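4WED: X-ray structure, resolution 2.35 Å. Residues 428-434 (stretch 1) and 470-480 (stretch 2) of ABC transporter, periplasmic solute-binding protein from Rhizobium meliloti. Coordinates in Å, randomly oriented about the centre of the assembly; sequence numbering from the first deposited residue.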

ATOM      1  N   ASP A 428      -1.552  -6.109   1.069  1.00 50.36           N
ATOM      2  CA  ASP A 428      -2.047  -6.769  -0.141  1.00 51.87           C
ATOM      3  C   ASP A 428      -1.159  -7.951  -0.417  1.00 51.17           C
ATOM      4  O   ASP A 428       0.009  -7.909  -0.085  1.00 52.21           O
ATOM      5  CB  ASP A 428      -2.034  -5.805  -1.372  1.00 52.69           C
ATOM      6  CG  ASP A 428      -3.288  -4.986  -1.490  1.00 52.32           C
ATOM      7  OD1 ASP A 428      -4.274  -5.351  -0.842  1.00 52.25           O
ATOM      8  OD2 ASP A 428      -3.282  -3.937  -2.170  1.00 52.91           O
ATOM      9  N   PRO A 429      -1.676  -8.974  -1.095  1.00 52.07           N
ATOM     10  CA  PRO A 429      -2.943  -8.908  -1.858  1.00 50.61           C
ATOM     11  C   PRO A 429      -4.179  -9.293  -1.097  1.00 52.31           C
ATOM     12  O   PRO A 429      -5.289  -9.000  -1.558  1.00 51.66           O
ATOM     13  CB  PRO A 429      -2.702  -9.901  -3.005  1.00 51.64           C
ATOM     14  CG  PRO A 429      -1.671 -10.843  -2.479  1.00 52.26           C
ATOM     15  CD  PRO A 429      -0.771 -10.026  -1.614  1.00 52.87           C
ATOM     16  N   PHE A 430      -4.009  -9.910   0.079  1.00 55.90           N
ATOM     17  CA  PHE A 430      -5.161 -10.479   0.763  1.00 57.73           C
ATOM     18  C   PHE A 430      -6.132  -9.448   1.287  1.00 58.06           C
ATOM     19  O   PHE A 430      -7.348  -9.703   1.267  1.00 60.94           O
ATOM     20  CB  PHE A 430      -4.732 -11.467   1.853  1.00 59.44           C
ATOM     21  CG  PHE A 430      -4.214 -12.773   1.301  1.00 61.95           C
ATOM     22  CD1 PHE A 430      -5.039 -13.592   0.529  1.00 67.56           C
ATOM     23  CD2 PHE A 430      -2.903 -13.194   1.539  1.00 64.43           C
ATOM     24  CE1 PHE A 430      -4.564 -14.814   0.004  1.00 69.42           C
ATOM     25  CE2 PHE A 430      -2.423 -14.407   1.039  1.00 67.24           C
ATOM     26  CZ  PHE A 430      -3.251 -15.218   0.254  1.00 68.29           C
ATOM     27  N   GLY A 431      -5.626  -8.289   1.726  1.00 56.25           N
ATOM     28  CA  GLY A 431      -6.499  -7.216   2.241  1.00 53.33           C
ATOM     29  C   GLY A 431      -7.517  -6.788   1.200  1.00 54.89           C
ATOM     30  O   GLY A 431      -8.699  -6.714   1.480  1.00 55.85           O
ATOM     31  N   SER A 432      -7.055  -6.544  -0.022  1.00 54.39           N
ATOM     32  CA  SER A 432      -7.927  -6.076  -1.093  1.00 56.29           C
ATOM     33  C   SER A 432      -8.774  -7.175  -1.671  1.00 55.58           C
ATOM     34  O   SER A 432      -9.949  -6.962  -1.948  1.00 57.42           O
ATOM     35  CB  SER A 432      -7.104  -5.455  -2.228  1.00 55.43           C
ATOM     36  OG  SER A 432      -6.414  -4.297  -1.771  1.00 55.94           O
ATOM     37  N   LEU A 433      -8.171  -8.340  -1.872  1.00 53.65           N
ATOM     38  CA  LEU A 433      -8.908  -9.480  -2.354  1.00 54.09           C
ATOM     39  C   LEU A 433     -10.094  -9.797  -1.481  1.00 55.55           C
ATOM     40  O   LEU A 433     -11.205  -9.979  -1.964  1.00 54.77           O
ATOM     41  CB  LEU A 433      -8.026 -10.720  -2.387  1.00 55.13           C
ATOM     42  CG  LEU A 433      -7.204 -10.856  -3.652  1.00 59.64           C
ATOM     43  CD1 LEU A 433      -6.472 -12.192  -3.657  1.00 61.32           C
ATOM     44  CD2 LEU A 433      -8.072 -10.727  -4.911  1.00 59.31           C
ATOM     45  N   VAL A 434      -9.834  -9.909  -0.194  1.00 53.27           N
ATOM     46  CA  VAL A 434     -10.865 -10.255   0.722  1.00 57.78           C
ATOM     47  C   VAL A 434     -11.879  -9.121   0.816  1.00 60.63           C
ATOM     48  O   VAL A 434     -13.084  -9.352   0.680  1.00 63.45           O
ATOM     49  CB  VAL A 434     -10.262 -10.568   2.103  1.00 61.60           C
ATOM     50  CG1 VAL A 434     -11.330 -10.557   3.187  1.00 61.02           C
ATOM     51  CG2 VAL A 434      -9.563 -11.938   2.070  1.00 63.03           C
ATOM     52  N   GLN A 470       2.228 -23.524  -1.334  1.00 84.27           N
ATOM     53  CA  GLN A 470       0.921 -23.637  -2.018  1.00 80.78           C
ATOM     54  C   GLN A 470       0.110 -22.313  -2.110  1.00 81.88           C
ATOM     55  O   GLN A 470      -0.984 -22.296  -2.690  1.00 80.37           O
ATOM     56  CB  GLN A 470       0.077 -24.726  -1.323  1.00 83.95           C
ATOM     57  CG  GLN A 470       0.706 -26.147  -1.348  1.00 84.34           C
ATOM     58  N   ILE A 471       0.634 -21.209  -1.571  1.00 80.53           N
ATOM     59  CA  ILE A 471      -0.079 -19.907  -1.614  1.00 78.85           C
ATOM     60  C   ILE A 471      -0.152 -19.407  -3.074  1.00 78.34           C
ATOM     61  O   ILE A 471      -1.215 -18.970  -3.555  1.00 79.77           O
ATOM     62  CB  ILE A 471       0.599 -18.852  -0.669  1.00 80.50           C
ATOM     63  CG1 ILE A 471       0.418 -19.235   0.816  1.00 82.60           C
ATOM     64  CG2 ILE A 471       0.044 -17.443  -0.847  1.00 74.39           C
ATOM     65  CD1 ILE A 471       1.241 -18.399   1.783  1.00 82.29           C
ATOM     66  N   GLU A 472       0.971 -19.540  -3.781  1.00 78.07           N
ATOM     67  CA  GLU A 472       1.180 -18.951  -5.102  1.00 75.43           C
ATOM     68  C   GLU A 472       0.263 -19.547  -6.181  1.00 71.25           C
ATOM     69  O   GLU A 472      -0.530 -18.813  -6.770  1.00 67.94           O
ATOM     70  CB  GLU A 472       2.677 -19.050  -5.479  1.00 84.93           C
ATOM     71  CG  GLU A 472       3.144 -18.024  -6.500  1.00 91.63           C
ATOM     72  CD  GLU A 472       4.638 -18.114  -6.786  1.00101.50           C
ATOM     73  OE1 GLU A 472       5.321 -18.924  -6.128  1.00 99.62           O
ATOM     74  OE2 GLU A 472       5.130 -17.365  -7.668  1.00111.76           O
ATOM     75  N   PRO A 473       0.325 -20.881  -6.399  1.00 68.01           N
ATOM     76  CA  PRO A 473      -0.600 -21.480  -7.341  1.00 70.17           C
ATOM     77  C   PRO A 473      -2.039 -21.448  -6.838  1.00 69.87           C
ATOM     78  O   PRO A 473      -2.949 -21.534  -7.642  1.00 69.19           O
ATOM     79  CB  PRO A 473      -0.100 -22.947  -7.455  1.00 70.19           C
ATOM     80  CG  PRO A 473       0.495 -23.229  -6.129  1.00 71.70           C
ATOM     81  CD  PRO A 473       1.129 -21.921  -5.711  1.00 70.35           C
ATOM     82  N   THR A 474      -2.270 -21.355  -5.532  1.00 71.19           N
ATOM     83  CA  THR A 474      -3.670 -21.287  -5.086  1.00 73.35           C
ATOM     84  C   THR A 474      -4.191 -19.892  -5.456  1.00 69.46           C
ATOM     85  O   THR A 474      -5.253 -19.749  -6.081  1.00 66.25           O
ATOM     86  CB  THR A 474      -3.854 -21.588  -3.587  1.00 74.34           C
ATOM     87  OG1 THR A 474      -3.194 -22.818  -3.277  1.00 77.06           O
ATOM     88  CG2 THR A 474      -5.335 -21.726  -3.243  1.00 73.43           C
ATOM     89  N   ILE A 475      -3.415 -18.874  -5.119  1.00 64.18           N
ATOM     90  CA  ILE A 475      -3.833 -17.516  -5.433  1.00 63.04           C
ATOM     91  C   ILE A 475      -3.829 -17.258  -6.952  1.00 63.16           C
ATOM     92  O   ILE A 475      -4.603 -16.436  -7.426  1.00 59.42           O
ATOM     93  CB  ILE A 475      -2.986 -16.471  -4.706  1.00 59.14           C
ATOM     94  CG1 ILE A 475      -3.792 -15.192  -4.523  1.00 57.72           C
ATOM     95  CG2 ILE A 475      -1.696 -16.202  -5.469  1.00 59.06           C
ATOM     96  CD1 ILE A 475      -3.193 -14.238  -3.526  1.00 55.99           C
ATOM     97  N   GLN A 476      -3.000 -17.989  -7.705  1.00 62.55           N
ATOM     98  CA  GLN A 476      -2.965 -17.799  -9.146  1.00 61.15           C
ATOM     99  C   GLN A 476      -4.332 -18.083  -9.762  1.00 62.77           C
ATOM    100  O   GLN A 476      -4.692 -17.513 -10.774  1.00 62.01           O
ATOM    101  CB  GLN A 476      -1.898 -18.681  -9.793  1.00 59.13           C
ATOM    102  CG  GLN A 476      -1.706 -18.432 -11.286  1.00 59.25           C
ATOM    103  CD  GLN A 476      -1.427 -16.976 -11.617  1.00 58.23           C
ATOM    104  OE1 GLN A 476      -0.470 -16.402 -11.117  1.00 60.88           O
ATOM    105  NE2 GLN A 476      -2.282 -16.365 -12.450  1.00 57.37           N
ATOM    106  N   LYS A 477      -5.097 -18.949  -9.124  1.00 63.99           N
ATOM    107  CA  LYS A 477      -6.405 -19.328  -9.628  1.00 66.36           C
ATOM    108  C   LYS A 477      -7.416 -18.206  -9.445  1.00 63.72           C
ATOM    109  O   LYS A 477      -8.321 -18.037 -10.271  1.00 61.74           O
ATOM    110  CB  LYS A 477      -6.924 -20.583  -8.933  1.00 72.30           C
ATOM    111  CG  LYS A 477      -5.998 -21.789  -9.003  1.00 76.90           C
ATOM    112  CD  LYS A 477      -6.650 -22.959  -8.300  1.00 84.63           C
ATOM    113  CE  LYS A 477      -7.718 -23.588  -9.189  1.00 91.38           C
ATOM    114  NZ  LYS A 477      -8.612 -24.487  -8.415  1.00 98.21           N
ATOM    115  N   VAL A 478      -7.279 -17.436  -8.371  1.00 60.70           N
ATOM    116  CA  VAL A 478      -8.114 -16.236  -8.249  1.00 58.79           C
ATOM    117  C   VAL A 478      -7.861 -15.333  -9.474  1.00 55.60           C
ATOM    118  O   VAL A 478      -8.800 -14.927 -10.151  1.00 57.77           O
ATOM    119  CB  VAL A 478      -7.889 -15.499  -6.918  1.00 58.23           C
ATOM    120  CG1 VAL A 478      -8.668 -14.173  -6.880  1.00 57.90           C
ATOM    121  CG2 VAL A 478      -8.314 -16.383  -5.760  1.00 60.29           C
ATOM    122  N   TYR A 479      -6.595 -15.093  -9.787  1.00 52.50           N
ATOM    123  CA  TYR A 479      -6.209 -14.156 -10.872  1.00 53.56           C
ATOM    124  C   TYR A 479      -6.603 -14.653 -12.250  1.00 57.27           C
ATOM    125  O   TYR A 479      -6.956 -13.838 -13.103  1.00 56.40           O
ATOM    126  CB  TYR A 479      -4.707 -13.926 -10.865  1.00 51.74           C
ATOM    127  CG  TYR A 479      -4.134 -13.396  -9.590  1.00 50.50           C
ATOM    128  CD1 TYR A 479      -4.799 -12.380  -8.867  1.00 53.81           C
ATOM    129  CD2 TYR A 479      -2.902 -13.834  -9.124  1.00 50.79           C
ATOM    130  CE1 TYR A 479      -4.250 -11.822  -7.716  1.00 50.87           C
ATOM    131  CE2 TYR A 479      -2.352 -13.302  -7.962  1.00 50.96           C
ATOM    132  CZ  TYR A 479      -3.041 -12.291  -7.262  1.00 51.18           C
ATOM    133  OH  TYR A 479      -2.533 -11.721  -6.115  1.00 48.62           O
ATOM    134  N   ASP A 480      -6.570 -15.983 -12.462  1.00 59.67           N
ATOM    135  CA  ASP A 480      -7.008 -16.574 -13.750  1.00 63.01           C
ATOM    136  C   ASP A 480      -8.495 -16.417 -13.921  1.00 64.01           C
ATOM    137  O   ASP A 480      -8.989 -16.101 -15.000  1.00 64.91           O
ATOM    138  CB  ASP A 480      -6.691 -18.057 -13.856  1.00 65.46           C
ATOM    139  CG  ASP A 480      -5.210 -18.373 -13.680  1.00 68.97           C
ATOM    140  OD1 ASP A 480      -4.350 -17.477 -13.850  1.00 69.43           O
ATOM    141  OD2 ASP A 480      -4.902 -19.555 -13.367  1.00 76.18           O
TER

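Stretch 1 enters as a loop and passes into a helix that runs through Val-434; stretch 2 is helical from Ile-471 to Asp-480. Their axes come no closer than 12.9 Å and their N-to-C directions differ by 43°, a wide spacing that leaves the gap to be filled by side chains. No hydrogen bond crosses it; the backbone bonds found here lie within each stretch. In stretch 1, Leu-433 N bonds to Pro-429 O at 3.0 Å and Val-434 N to Phe-430 O at 2.9 Å. In stretch 2, Ile-475 N bonds to Ile-471 O at 2.7 Å, whereas the bond from Tyr-479 N to Ile-475 O, at 3.4 Å, is weak.

The peptide bond before Pro-429 is cis, a form that proline tolerates better than other residues. Just ahead of it, Asp-428 ties the loop to the first helical turn: its OD1 accepts from Ser-432 N at 3.1 Å and from Ser-432 OG at 2.6 Å. A short acidic side chain suits this place because its carboxylate can reach a backbone NH near the start of a helix. In stretch 2, Thr-474 OG1 makes a very short bond, 2.3 Å, back to Gln-470 O, so its hydroxyl is satisfied locally.

The contact itself centres on Ile-475, whose CB points toward stretch 1. With both chi angles t, it brings CD1 among three residues: 3.9 Å from Pro-429 CG, 3.8 Å from Phe-430 CE1 and 3.9 Å from Leu-433 CD1. A branched aliphatic side chain suits such a meeting point, because its terminal methyl can pack against several apolar neighbours at once.

Phe-430 leaves its backbone sideways, yet its ring reaches back to the partner helix. Ile-471 CG2 lies at the ring edge, 4.1 Å from Phe-430 CZ, so the large flat side chain extends the contact one turn before Ile-475. Leu-433 extends it the other way: its branched end also places CD2 4.0 Å from Val-478 CG1. The compact, beta-branched valine fits here, its CB already directed toward stretch 1.

Tyr-479 also starts sideways, but its length carries OH to within 3.6 Å of Pro-429 CB. This is a packing contact; the hydroxyl finds its hydrogen bond elsewhere in the structure. Tyrosine suits the place because its length brings the hydroxyl against the proline ring while that hydroxyl is bonded elsewhere. Altogether the two stretches bury a modest 254 Å², and the close contacts are mostly between apolar side chains.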